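Local coordinates for protein polysaccharide deacetylase (PDB 4WCJ) that probably removes N-acetyl groups from poly-beta-1,6-N-acetyl-D-glucosamine, as a zinc-dependent carbohydrate esterase of family 4, at residues A[37-42]-A[226-231]; A[60-65]-A[115-120]; A[76-81]-A[92-97]; A[86-91]-A[235-240]; A[244-247]-A[251-254]. One frame throughout, in Å; residues are numbered along the deposited sequence.

Contact 1 of 5, residues A[37-42]-A[226-231]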
# COMPACT_ATOMS: atom_id res chain seq x y z
N LEU A 37 -12.25 -0.31 -8.96
CA LEU A 37 -10.95 -0.70 -8.44
C LEU A 37 -10.95 -0.93 -6.93
O LEU A 37 -11.16 0.01 -6.17
CB LEU A 37 -9.91 0.37 -8.77
CG LEU A 37 -8.54 0.21 -8.11
CD1 LEU A 37 -7.82 -1.04 -8.61
CD2 LEU A 37 -7.68 1.45 -8.33
N VAL A 38 -10.70 -2.16 -6.51
CA VAL A 38 -10.48 -2.45 -5.09
C VAL A 38 -8.98 -2.59 -4.84
O VAL A 38 -8.28 -3.25 -5.60
CB VAL A 38 -11.24 -3.72 -4.63
CG1 VAL A 38 -10.65 -4.28 -3.34
CG2 VAL A 38 -12.72 -3.41 -4.47
N VAL A 39 -8.49 -1.94 -3.79
CA VAL A 39 -7.07 -1.97 -3.48
C VAL A 39 -6.86 -2.70 -2.16
O VAL A 39 -7.38 -2.28 -1.12
CB VAL A 39 -6.48 -0.55 -3.42
CG1 VAL A 39 -4.99 -0.60 -3.18
CG2 VAL A 39 -6.77 0.19 -4.72
N LEU A 40 -6.11 -3.80 -2.19
CA LEU A 40 -5.90 -4.61 -0.99
C LEU A 40 -4.68 -4.13 -0.22
O LEU A 40 -3.66 -3.78 -0.82
CB LEU A 40 -5.75 -6.09 -1.35
CG LEU A 40 -6.83 -6.69 -2.25
CD1 LEU A 40 -6.52 -8.14 -2.58
CD2 LEU A 40 -8.19 -6.55 -1.62
N CYS A 41 -4.80 -4.10 1.10
CA CYS A 41 -3.68 -3.76 1.97
C CYS A 41 -3.28 -4.95 2.83
O CYS A 41 -4.02 -5.36 3.73
CB CYS A 41 -4.02 -2.56 2.86
SG CYS A 41 -2.72 -2.15 4.05
N TYR A 42 -2.11 -5.50 2.52
CA TYR A 42 -1.48 -6.56 3.31
C TYR A 42 -0.31 -5.99 4.11
O TYR A 42 0.15 -4.87 3.84
CB TYR A 42 -0.96 -7.69 2.41
CG TYR A 42 -2.00 -8.45 1.62
CD1 TYR A 42 -2.64 -9.56 2.17
CD2 TYR A 42 -2.31 -8.09 0.31
CE1 TYR A 42 -3.58 -10.27 1.44
CE2 TYR A 42 -3.25 -8.79 -0.42
CZ TYR A 42 -3.88 -9.89 0.15
OH TYR A 42 -4.81 -10.60 -0.57
N LEU A 226 -1.06 10.03 -5.73
CA LEU A 226 -2.08 9.25 -5.04
C LEU A 226 -1.76 9.13 -3.56
O LEU A 226 -0.60 8.93 -3.18
CB LEU A 226 -2.21 7.85 -5.63
CG LEU A 226 -2.74 7.72 -7.06
CD1 LEU A 226 -2.61 6.28 -7.52
CD2 LEU A 226 -4.18 8.23 -7.19
N VAL A 227 -2.81 9.25 -2.76
CA VAL A 227 -2.73 9.16 -1.31
C VAL A 227 -3.67 8.04 -0.88
O VAL A 227 -4.87 8.08 -1.16
CB VAL A 227 -3.12 10.49 -0.65
CG1 VAL A 227 -3.07 10.37 0.86
CG2 VAL A 227 -2.20 11.62 -1.15
N PHE A 228 -3.12 7.01 -0.24
CA PHE A 228 -3.88 5.81 0.08
C PHE A 228 -4.31 5.75 1.54
O PHE A 228 -3.50 5.99 2.44
CB PHE A 228 -3.07 4.56 -0.23
CG PHE A 228 -2.82 4.34 -1.69
CD1 PHE A 228 -1.89 5.11 -2.37
CD2 PHE A 228 -3.50 3.36 -2.38
CE1 PHE A 228 -1.64 4.90 -3.72
CE2 PHE A 228 -3.26 3.14 -3.73
CZ PHE A 228 -2.33 3.92 -4.39
N THR A 229 -5.58 5.40 1.75
CA THR A 229 -6.18 5.30 3.07
C THR A 229 -6.62 3.87 3.34
O THR A 229 -6.44 3.00 2.50
CB THR A 229 -7.39 6.23 3.19
OG1 THR A 229 -8.49 5.70 2.44
CG2 THR A 229 -7.07 7.63 2.66
N LEU A 230 -7.23 3.63 4.51
CA LEU A 230 -7.83 2.33 4.81
C LEU A 230 -9.36 2.45 4.86
O LEU A 230 -10.03 1.76 5.62
CB LEU A 230 -7.29 1.78 6.14
CG LEU A 230 -5.82 1.33 6.10
CD1 LEU A 230 -5.31 0.92 7.47
CD2 LEU A 230 -5.63 0.20 5.08
N ARG A 231 -9.89 3.35 4.03
CA ARG A 231 -11.33 3.43 3.82
C ARG A 231 -11.74 2.36 2.82
O ARG A 231 -11.43 2.46 1.63
CB ARG A 231 -11.73 4.83 3.32
CG ARG A 231 -13.22 5.12 3.42
CD ARG A 231 -13.55 6.56 3.06
NE ARG A 231 -13.01 7.54 4.01
CZ ARG A 231 -13.28 8.84 3.97
NH1 ARG A 231 -14.07 9.33 3.03
NH2 ARG A 231 -12.75 9.66 4.87
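C41 and L230 meet through a single methyl. At the root of the cysteine, CB lies 3.9 Å from CD2 of L230. At its tip, SG lies 3.9 Å from that same methyl, so CD2 sits alongside the CB-SG bond and touches both of its atoms. The sulfur gets there because it stands anti to its own backbone N (chi1 176°); the sulfur also packs on R245, and the C41 side chain is about 7 Å from the bound zinc ion. Strands 36-42 and 226-229 are not neighbours in the curled parallel sheet of this beta/alpha barrel. Strand 242-247 runs between them and pairs with each, and the side chains meet across it on the inner side of the curve. Two residues back, V39 approaches F228 at about a right angle and brings CG1 to the ring edge, 4.2 Å from CE2 and near the ring plane. Beside this contact, OG1 of T229 accepts from N of R231 (3.2 Å) in an ST turn.

Contact 2 of 5, residues A[60-65]-A[115-120]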
# COMPACT_ATOMS: atom_id res chain seq x y z
N GLN A 60 -3.66 -18.57 -2.39
CA GLN A 60 -5.02 -18.99 -2.67
C GLN A 60 -5.94 -17.79 -2.93
O GLN A 60 -6.80 -17.85 -3.81
CB GLN A 60 -5.57 -19.85 -1.53
CG GLN A 60 -4.99 -21.26 -1.51
CD GLN A 60 -5.57 -22.12 -0.40
OE1 GLN A 60 -6.47 -21.69 0.32
NE2 GLN A 60 -5.06 -23.34 -0.27
N GLN A 61 -5.74 -16.71 -2.18
CA GLN A 61 -6.51 -15.48 -2.41
C GLN A 61 -6.26 -14.89 -3.78
O GLN A 61 -7.20 -14.50 -4.49
CB GLN A 61 -6.18 -14.44 -1.33
CG GLN A 61 -6.81 -14.74 0.01
CD GLN A 61 -6.64 -13.61 0.99
OE1 GLN A 61 -5.95 -12.62 0.71
NE2 GLN A 61 -7.26 -13.74 2.16
N LEU A 62 -4.99 -14.80 -4.16
CA LEU A 62 -4.63 -14.29 -5.48
C LEU A 62 -5.20 -15.20 -6.56
O LEU A 62 -5.79 -14.72 -7.52
CB LEU A 62 -3.12 -14.18 -5.62
CG LEU A 62 -2.44 -13.29 -4.58
CD1 LEU A 62 -0.93 -13.22 -4.85
CD2 LEU A 62 -3.06 -11.91 -4.58
N ASP A 63 -5.04 -16.50 -6.37
CA ASP A 63 -5.55 -17.47 -7.32
C ASP A 63 -7.06 -17.37 -7.47
O ASP A 63 -7.58 -17.39 -8.58
CB ASP A 63 -5.14 -18.89 -6.91
CG ASP A 63 -3.66 -19.15 -7.10
OD1 ASP A 63 -3.01 -18.37 -7.83
OD2 ASP A 63 -3.14 -20.12 -6.52
N TYR A 64 -7.77 -17.24 -6.35
CA TYR A 64 -9.23 -17.15 -6.41
C TYR A 64 -9.66 -15.93 -7.22
O TYR A 64 -10.52 -16.03 -8.08
CB TYR A 64 -9.85 -17.09 -5.02
CG TYR A 64 -11.35 -16.95 -5.07
CD1 TYR A 64 -12.15 -18.04 -5.42
CD2 TYR A 64 -11.97 -15.74 -4.79
CE1 TYR A 64 -13.52 -17.92 -5.48
CE2 TYR A 64 -13.35 -15.61 -4.85
CZ TYR A 64 -14.12 -16.71 -5.19
OH TYR A 64 -15.49 -16.59 -5.26
N LEU A 65 -9.06 -14.78 -6.93
CA LEU A 65 -9.40 -13.54 -7.61
C LEU A 65 -9.23 -13.69 -9.12
O LEU A 65 -10.12 -13.34 -9.89
CB LEU A 65 -8.55 -12.38 -7.09
CG LEU A 65 -8.97 -11.76 -5.75
CD1 LEU A 65 -7.95 -10.74 -5.29
CD2 LEU A 65 -10.35 -11.13 -5.88
N ARG A 115 3.21 -15.48 -10.43
CA ARG A 115 1.93 -15.12 -11.04
C ARG A 115 1.99 -13.83 -11.84
O ARG A 115 0.99 -13.42 -12.44
CB ARG A 115 0.85 -15.00 -9.95
CG ARG A 115 0.46 -16.34 -9.36
CD ARG A 115 -0.15 -16.20 -7.98
NE ARG A 115 -0.48 -17.52 -7.44
CZ ARG A 115 0.41 -18.36 -6.92
NH1 ARG A 115 0.01 -19.54 -6.46
NH2 ARG A 115 1.70 -18.02 -6.87
N LYS A 116 3.16 -13.19 -11.86
CA LYS A 116 3.36 -11.92 -12.58
C LYS A 116 2.39 -10.83 -12.12
O LYS A 116 1.94 -10.01 -12.93
CB LYS A 116 3.22 -12.12 -14.09
CG LYS A 116 4.35 -12.88 -14.75
CD LYS A 116 4.12 -12.95 -16.25
CE LYS A 116 4.93 -14.05 -16.89
NZ LYS A 116 4.51 -14.29 -18.30
N ILE A 117 2.08 -10.83 -10.83
CA ILE A 117 1.18 -9.84 -10.25
C ILE A 117 1.95 -8.64 -9.70
O ILE A 117 2.78 -8.78 -8.79
CB ILE A 117 0.31 -10.46 -9.14
CG1 ILE A 117 -0.66 -11.48 -9.74
CG2 ILE A 117 -0.46 -9.38 -8.38
CD1 ILE A 117 -1.35 -12.35 -8.72
N PRO A 118 1.67 -7.45 -10.24
CA PRO A 118 2.28 -6.22 -9.75
C PRO A 118 1.83 -5.91 -8.33
O PRO A 118 0.79 -6.42 -7.89
CB PRO A 118 1.76 -5.15 -10.72
CG PRO A 118 0.94 -5.87 -11.75
CD PRO A 118 0.57 -7.19 -11.18
N PHE A 119 2.59 -5.10 -7.61
CA PHE A 119 2.16 -4.65 -6.30
C PHE A 119 2.84 -3.35 -5.90
O PHE A 119 3.92 -3.02 -6.38
CB PHE A 119 2.41 -5.75 -5.24
CG PHE A 119 3.86 -6.14 -5.07
CD1 PHE A 119 4.51 -6.89 -6.04
CD2 PHE A 119 4.54 -5.80 -3.92
CE1 PHE A 119 5.83 -7.25 -5.88
CE2 PHE A 119 5.87 -6.16 -3.74
CZ PHE A 119 6.51 -6.90 -4.72
N LEU A 120 2.18 -2.60 -5.03
CA LEU A 120 2.74 -1.37 -4.50
C LEU A 120 3.22 -1.63 -3.07
O LEU A 120 2.44 -2.08 -2.23
CB LEU A 120 1.71 -0.23 -4.53
CG LEU A 120 2.18 1.17 -4.93
CD1 LEU A 120 1.01 2.16 -5.02
CD2 LEU A 120 3.26 1.69 -4.00
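R115 reaches across to D63 from just beyond the end of helix 102-114, where a Schellman motif with K116 at positive phi turns the chain toward strand 119-123. The contact therefore ties helix 55-67 to a helix-to-strand connection of the barrel. R115 stays extended from CG to NE and presents one edge of its guanidinium to the aspartate in a side-on, two-pronged salt bridge. NE gives the shorter bond, 2.7 Å to OD1 of D63, while NH1 reaches OD2 of D63 at 3.2 Å. Both bonds are nearly straight, and both oxygens are met on their syn sides. The two flat groups are 23° from coplanar, and the pair of bonds fixes the rotation of each against the other. The remaining nitrogen of R115, NH2, bonds to the carbonyl O of V111 near the C-terminal end of helix 102-114, where the partly negative helix end would be expected to suit the arginine's charge. Beneath this partly exposed bridge lies L62, buried by its neighbours V111, L112 and F72. Its CB comes within 4.3 Å of CD of R115, so the arginine's CD passes loosely beside the leucine. The tip of I117 fills in next to it, with its CD1 touching L62 twice: 4.0 Å from CB of L62 and 4.0 Å from CD1 of L62.

Contact 3 of 5, residues A[76-81]-A[92-97]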
# COMPACT_ATOMS: atom_id res chain seq x y z
N GLN A 76 0.70 2.30 -11.88
CA GLN A 76 0.50 3.29 -12.94
C GLN A 76 -0.90 3.19 -13.54
O GLN A 76 -1.55 4.21 -13.78
CB GLN A 76 1.55 3.13 -14.04
CG GLN A 76 2.54 4.28 -14.12
CD GLN A 76 1.86 5.62 -14.27
OE1 GLN A 76 0.93 5.78 -15.07
NE2 GLN A 76 2.31 6.60 -13.49
N GLU A 77 -1.34 1.96 -13.80
CA GLU A 77 -2.68 1.73 -14.34
C GLU A 77 -3.74 2.26 -13.38
O GLU A 77 -4.72 2.88 -13.80
CB GLU A 77 -2.91 0.24 -14.62
CG GLU A 77 -2.33 -0.23 -15.95
CD GLU A 77 -2.41 -1.74 -16.16
OE1 GLU A 77 -2.51 -2.49 -15.17
OE2 GLU A 77 -2.38 -2.18 -17.33
N ALA A 78 -3.51 2.03 -12.09
CA ALA A 78 -4.45 2.47 -11.07
C ALA A 78 -4.56 3.98 -11.06
O ALA A 78 -5.67 4.53 -10.93
CB ALA A 78 -4.01 1.96 -9.69
N GLU A 79 -3.42 4.66 -11.19
CA GLU A 79 -3.39 6.12 -11.18
C GLU A 79 -4.11 6.67 -12.39
O GLU A 79 -4.89 7.61 -12.29
CB GLU A 79 -1.96 6.65 -11.15
CG GLU A 79 -1.91 8.17 -10.96
CD GLU A 79 -0.54 8.75 -11.25
OE1 GLU A 79 -0.47 9.92 -11.70
OE2 GLU A 79 0.46 8.04 -11.03
N ASP A 80 -3.83 6.10 -13.56
CA ASP A 80 -4.47 6.56 -14.77
C ASP A 80 -5.97 6.21 -14.75
O ASP A 80 -6.78 6.95 -15.30
CB ASP A 80 -3.79 5.97 -16.00
CG ASP A 80 -2.38 6.49 -16.18
OD1 ASP A 80 -2.09 7.59 -15.67
OD2 ASP A 80 -1.57 5.80 -16.82
N TYR A 81 -6.32 5.10 -14.11
CA TYR A 81 -7.72 4.71 -14.01
C TYR A 81 -8.50 5.67 -13.12
O TYR A 81 -9.52 6.22 -13.53
CB TYR A 81 -7.85 3.29 -13.47
CG TYR A 81 -9.28 2.84 -13.22
CD1 TYR A 81 -10.13 2.56 -14.27
CD2 TYR A 81 -9.77 2.69 -11.93
CE1 TYR A 81 -11.43 2.15 -14.05
CE2 TYR A 81 -11.07 2.28 -11.70
CZ TYR A 81 -11.90 2.01 -12.76
OH TYR A 81 -13.19 1.60 -12.55
N LEU A 92 -11.41 -4.28 -11.18
CA LEU A 92 -9.96 -4.11 -11.05
C LEU A 92 -9.45 -4.28 -9.61
O LEU A 92 -10.17 -3.96 -8.66
CB LEU A 92 -9.55 -2.73 -11.56
CG LEU A 92 -10.26 -2.27 -12.84
CD1 LEU A 92 -9.87 -0.86 -13.18
CD2 LEU A 92 -9.97 -3.21 -14.00
N VAL A 93 -8.23 -4.78 -9.45
CA VAL A 93 -7.61 -4.91 -8.13
C VAL A 93 -6.13 -4.54 -8.14
O VAL A 93 -5.38 -4.97 -9.02
CB VAL A 93 -7.76 -6.34 -7.56
CG1 VAL A 93 -6.86 -6.55 -6.35
CG2 VAL A 93 -9.20 -6.61 -7.18
N LEU A 94 -5.72 -3.73 -7.17
CA LEU A 94 -4.32 -3.43 -6.91
C LEU A 94 -3.88 -4.07 -5.59
O LEU A 94 -4.52 -3.88 -4.55
CB LEU A 94 -4.09 -1.92 -6.86
CG LEU A 94 -2.67 -1.46 -6.50
CD1 LEU A 94 -1.64 -2.03 -7.47
CD2 LEU A 94 -2.59 0.05 -6.47
N VAL A 95 -2.79 -4.82 -5.64
CA VAL A 95 -2.19 -5.39 -4.44
C VAL A 95 -1.20 -4.40 -3.82
O VAL A 95 -0.33 -3.88 -4.52
CB VAL A 95 -1.47 -6.72 -4.75
CG1 VAL A 95 -0.78 -7.26 -3.50
CG2 VAL A 95 -2.44 -7.74 -5.31
N THR A 96 -1.36 -4.12 -2.53
CA THR A 96 -0.40 -3.28 -1.82
C THR A 96 0.02 -3.89 -0.48
O THR A 96 -0.74 -4.64 0.16
CB THR A 96 -0.95 -1.84 -1.55
OG1 THR A 96 -1.86 -1.85 -0.44
CG2 THR A 96 -1.63 -1.28 -2.79
N PHE A 97 1.24 -3.56 -0.07
CA PHE A 97 1.79 -3.94 1.23
C PHE A 97 2.28 -2.71 1.98
O PHE A 97 2.92 -1.85 1.38
CB PHE A 97 2.95 -4.92 1.07
CG PHE A 97 2.54 -6.32 0.76
CD1 PHE A 97 2.13 -6.66 -0.52
CD2 PHE A 97 2.55 -7.29 1.74
CE1 PHE A 97 1.75 -7.95 -0.81
CE2 PHE A 97 2.17 -8.58 1.46
CZ PHE A 97 1.76 -8.91 0.19
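Y81 and L92 press together inside the beta-alpha-beta unit of strand 71-72, helix 75-82 and strand 91-99, where the helix lies against the strand that follows it. They come from opposite directions, and this is the tight part. CD1 of L92 sits over the middle of the tyrosine face, 3.4 Å from the ring centroid and only 6° off the normal: a well-centred CH-pi contact. CE1 of Y81 is 3.5 Å from that methyl. The ring reaches this spot with CG anti to the backbone N (chi1 175°), and it also packs on L37 and P237. With an alanine here, CD1 of L92 would probably lose the flat surface it rests on, opening a gap between the helix and strand 91-99. The outward side of the helix is looser and polar: Q76 is exposed, and D80, partly exposed, makes a salt bridge to R85 rather than reaching the strand. One turn before Y81, the packing is lighter than at the ring. There, L37 of strand 36-42 joins the helix-strand interface, and CB of A78 touches CD2 of L94 at 4.0 Å.

Contact 4 of 5, residues A[86-91]-A[235-240]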
# COMPACT_ATOMS: atom_id res chain seq x y z
N ILE A 86 -6.82 7.28 -18.33
CA ILE A 86 -7.09 6.15 -19.19
C ILE A 86 -8.48 5.73 -18.80
O ILE A 86 -9.01 6.20 -17.80
CB ILE A 86 -6.12 4.97 -19.03
CG1 ILE A 86 -6.30 4.33 -17.64
CG2 ILE A 86 -4.69 5.41 -19.32
CD1 ILE A 86 -5.48 3.08 -17.42
N HIS A 87 -9.08 4.83 -19.57
CA HIS A 87 -10.50 4.60 -19.37
C HIS A 87 -10.91 3.17 -19.12
O HIS A 87 -11.04 2.37 -20.04
CB HIS A 87 -11.26 5.15 -20.58
CG HIS A 87 -11.38 6.65 -20.57
ND1 HIS A 87 -10.58 7.46 -21.34
CD2 HIS A 87 -12.19 7.47 -19.86
CE1 HIS A 87 -10.90 8.72 -21.12
NE2 HIS A 87 -11.88 8.76 -20.23
N LEU A 88 -11.09 2.86 -17.83
CA LEU A 88 -11.97 1.79 -17.38
C LEU A 88 -11.56 0.45 -18.01
O LEU A 88 -10.38 0.30 -18.32
CB LEU A 88 -13.42 2.22 -17.67
CG LEU A 88 -13.93 3.38 -16.80
CD1 LEU A 88 -13.56 4.74 -17.38
CD2 LEU A 88 -15.44 3.28 -16.56
N PRO A 89 -12.45 -0.56 -18.11
CA PRO A 89 -13.73 -0.95 -17.50
C PRO A 89 -13.61 -2.20 -16.61
O PRO A 89 -12.51 -2.69 -16.38
CB PRO A 89 -14.62 -1.23 -18.71
CG PRO A 89 -13.65 -1.59 -19.84
CD PRO A 89 -12.24 -1.35 -19.34
N GLY A 90 -14.74 -2.67 -16.10
CA GLY A 90 -14.80 -3.91 -15.34
C GLY A 90 -14.28 -3.88 -13.91
O GLY A 90 -14.25 -2.84 -13.26
N LYS A 91 -13.86 -5.06 -13.44
CA LYS A 91 -13.47 -5.30 -12.05
C LYS A 91 -11.94 -5.30 -11.85
O LYS A 91 -11.27 -6.24 -12.28
CB LYS A 91 -14.04 -6.65 -11.61
CG LYS A 91 -14.34 -6.77 -10.16
CD LYS A 91 -15.83 -6.59 -9.88
CE LYS A 91 -16.58 -7.90 -10.00
NZ LYS A 91 -17.95 -7.80 -9.42
N ASN A 235 -13.15 1.88 -5.56
CA ASN A 235 -12.67 3.13 -6.13
C ASN A 235 -13.08 3.26 -7.59
O ASN A 235 -13.04 2.28 -8.34
CB ASN A 235 -11.14 3.23 -5.99
CG ASN A 235 -10.70 3.24 -4.53
OD1 ASN A 235 -10.81 4.25 -3.84
ND2 ASN A 235 -10.21 2.10 -4.05
N ARG A 236 -13.49 4.46 -7.98
CA ARG A 236 -14.02 4.73 -9.31
C ARG A 236 -13.25 5.86 -9.99
O ARG A 236 -12.60 6.66 -9.31
CB ARG A 236 -15.51 5.08 -9.22
CG ARG A 236 -16.40 3.94 -8.72
CD ARG A 236 -16.61 2.88 -9.79
NE ARG A 236 -17.26 3.43 -10.98
CZ ARG A 236 -17.45 2.75 -12.11
NH1 ARG A 236 -18.05 3.33 -13.14
NH2 ARG A 236 -17.05 1.49 -12.21
N PRO A 237 -13.30 5.93 -11.33
CA PRO A 237 -12.61 7.05 -12.01
C PRO A 237 -13.07 8.40 -11.47
O PRO A 237 -14.26 8.61 -11.24
CB PRO A 237 -13.02 6.86 -13.47
CG PRO A 237 -13.28 5.40 -13.61
CD PRO A 237 -13.88 4.98 -12.29
N GLY A 238 -12.12 9.31 -11.26
CA GLY A 238 -12.42 10.61 -10.71
C GLY A 238 -12.27 10.68 -9.20
O GLY A 238 -12.64 11.67 -8.58
N ASP A 239 -11.74 9.62 -8.61
CA ASP A 239 -11.51 9.61 -7.17
C ASP A 239 -10.12 10.13 -6.82
O ASP A 239 -9.85 10.45 -5.67
CB ASP A 239 -11.68 8.19 -6.60
CG ASP A 239 -13.13 7.84 -6.34
OD1 ASP A 239 -14.00 8.74 -6.43
OD2 ASP A 239 -13.40 6.66 -6.02
N ALA A 240 -9.23 10.20 -7.81
CA ALA A 240 -7.87 10.68 -7.57
C ALA A 240 -7.91 12.08 -6.96
O ALA A 240 -8.75 12.89 -7.33
CB ALA A 240 -7.06 10.67 -8.88
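Two surface loops of the barrel come together where L88 meets P237: the connection from helix 75-82 into strand 91-99, and the one from strand 226-229 into strand 242-247. They lie at the end where strands 91-99 and 242-247 begin, away from the zinc site. The leucine side chain crosses the proline at about a right angle, and CG of P237 touches both CG and CD1 of L88, each at 3.8 Å. Both residues also pack on Y81 of helix 75-82, so the tyrosine is a common neighbour of both, although the leucine is exposed. The other leucine methyl, CD2, lies 4.3 Å from NH1 of R236, a loose approach that is oblique to the guanidinium. R236 has its main polar partner elsewhere, through NH2 to the carbonyl O of D35, and its guanidinium folds back so that CD of P237 lies over the rim of one face. Within the same loop, the backbone N of R236 gives a nearly straight bond (177°) to OD2 of D239, 2.9 Å away and met from well above the carboxylate plane. The same oxygen takes a salt bridge from K233. A weak backbone bond of 3.2 Å, from N of D239 to O of R236, closes a type II beta turn, with proline and glycine in the two central positions that suit them in such turns.

Contact 5 of 5, residues A[244-247]-A[251-254]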
# COMPACT_ATOMS: atom_id res chain seq x y z
N GLY A 244 -9.16 4.50 -1.47
CA GLY A 244 -9.59 3.70 -0.33
C GLY A 244 -9.16 2.24 -0.43
O GLY A 244 -9.40 1.58 -1.44
N ARG A 245 -8.50 1.74 0.61
CA ARG A 245 -8.00 0.37 0.59
C ARG A 245 -8.71 -0.51 1.60
O ARG A 245 -9.12 -0.05 2.67
CB ARG A 245 -6.49 0.32 0.86
CG ARG A 245 -5.62 1.13 -0.10
CD ARG A 245 -4.16 0.91 0.22
NE ARG A 245 -3.85 1.40 1.56
CZ ARG A 245 -2.74 1.12 2.23
NH1 ARG A 245 -1.82 0.33 1.68
NH2 ARG A 245 -2.55 1.62 3.44
N VAL A 246 -8.85 -1.79 1.25
CA VAL A 246 -9.37 -2.80 2.15
C VAL A 246 -8.24 -3.49 2.90
O VAL A 246 -7.42 -4.17 2.29
CB VAL A 246 -10.17 -3.88 1.39
CG1 VAL A 246 -10.69 -4.94 2.37
CG2 VAL A 246 -11.32 -3.24 0.61
N LEU A 247 -8.18 -3.32 4.21
CA LEU A 247 -7.22 -4.07 5.01
C LEU A 247 -7.64 -5.54 5.01
O LEU A 247 -8.71 -5.87 5.52
CB LEU A 247 -7.15 -3.53 6.44
CG LEU A 247 -6.14 -4.22 7.37
CD1 LEU A 247 -4.72 -3.80 6.99
CD2 LEU A 247 -6.43 -3.91 8.84
N ASP A 251 -11.90 -11.52 8.32
CA ASP A 251 -13.27 -11.02 8.26
C ASP A 251 -13.58 -10.20 7.01
O ASP A 251 -14.73 -10.16 6.56
CB ASP A 251 -13.57 -10.17 9.50
CG ASP A 251 -13.87 -11.01 10.72
OD1 ASP A 251 -14.36 -12.15 10.55
OD2 ASP A 251 -13.63 -10.53 11.85
N SER A 252 -12.57 -9.56 6.44
CA SER A 252 -12.79 -8.70 5.28
C SER A 252 -12.67 -9.46 3.97
O SER A 252 -13.26 -9.06 2.96
CB SER A 252 -11.81 -7.52 5.28
OG SER A 252 -10.48 -7.97 5.10
N TRP A 253 -11.90 -10.55 3.98
CA TRP A 253 -11.72 -11.33 2.76
C TRP A 253 -13.02 -11.87 2.15
O TRP A 253 -13.19 -11.77 0.94
CB TRP A 253 -10.75 -12.50 2.99
CG TRP A 253 -10.78 -13.46 1.84
CD1 TRP A 253 -11.27 -14.73 1.84
CD2 TRP A 253 -10.33 -13.20 0.51
NE1 TRP A 253 -11.14 -15.29 0.59
CE2 TRP A 253 -10.57 -14.37 -0.24
CE3 TRP A 253 -9.74 -12.10 -0.12
CZ2 TRP A 253 -10.23 -14.47 -1.59
CZ3 TRP A 253 -9.42 -12.20 -1.46
CH2 TRP A 253 -9.66 -13.38 -2.18
N PRO A 254 -13.94 -12.43 2.97
CA PRO A 254 -15.20 -12.88 2.37
C PRO A 254 -15.91 -11.80 1.56
O PRO A 254 -16.52 -12.10 0.53
CB PRO A 254 -16.04 -13.27 3.60
CG PRO A 254 -15.04 -13.72 4.59
CD PRO A 254 -13.84 -12.83 4.39
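S252 swings its OG into the place between its own backbone N and carbonyl carbon (chi1 66°), and that rotation carries the hydroxyl to the end of strand 242-247. On the other side, V246 holds CG1 anti to its backbone N (chi1 179°), which points this methyl at the serine. OG of S252 donates to the carbonyl O of L247 at 2.8 Å, tilted modestly (19°) from the carbonyl plane. The same OG takes the backbone N-H of T249 in the intervening loop, so one buried hydroxyl serves as donor to the strand and acceptor from the loop. Beside it, CB of S252 lies 4.0 Å from CG1 of V246, a light apolar touch next to the polar one. Trading the serine for an alanine would probably leave both the L247 carbonyl and the T249 N-H without this mate, and the short loop less firmly held. The contact thus closes the tight link from strand 242-247, the last strand along the chain, to the C-terminal helix 253-261. L247 also packs on C41, and its side chain is about 8 Å from the zinc ion. V246 pairs through its backbone with V39 and C41 of strand 36-42, while W253 packs on Q61, Y64 and L65 of helix 55-67.

In the fold
From the N terminus, strand 36-42 opens contact 1, the longest closure, which ends only at 226-231. Within its span, helix 55-67 opens contact 2, and within that again contact 3 runs from 76-81 to 92-97, before contact 2 closes at 115-120. Contact 4 starts at 86-91, inside contacts 1, 2 and 3, but closes at 235-240, beyond all of them, so it crosses each. Contact 5, at 244-247 and 251-254, follows the rest in series. Contacts 1, 2, 3 and 5 all reach the curled parallel sheet. Y81 of contact 3 also packs against contact 4, and W253 from contact 5 sets the C-terminal helix against helix 55-67 of contact 2.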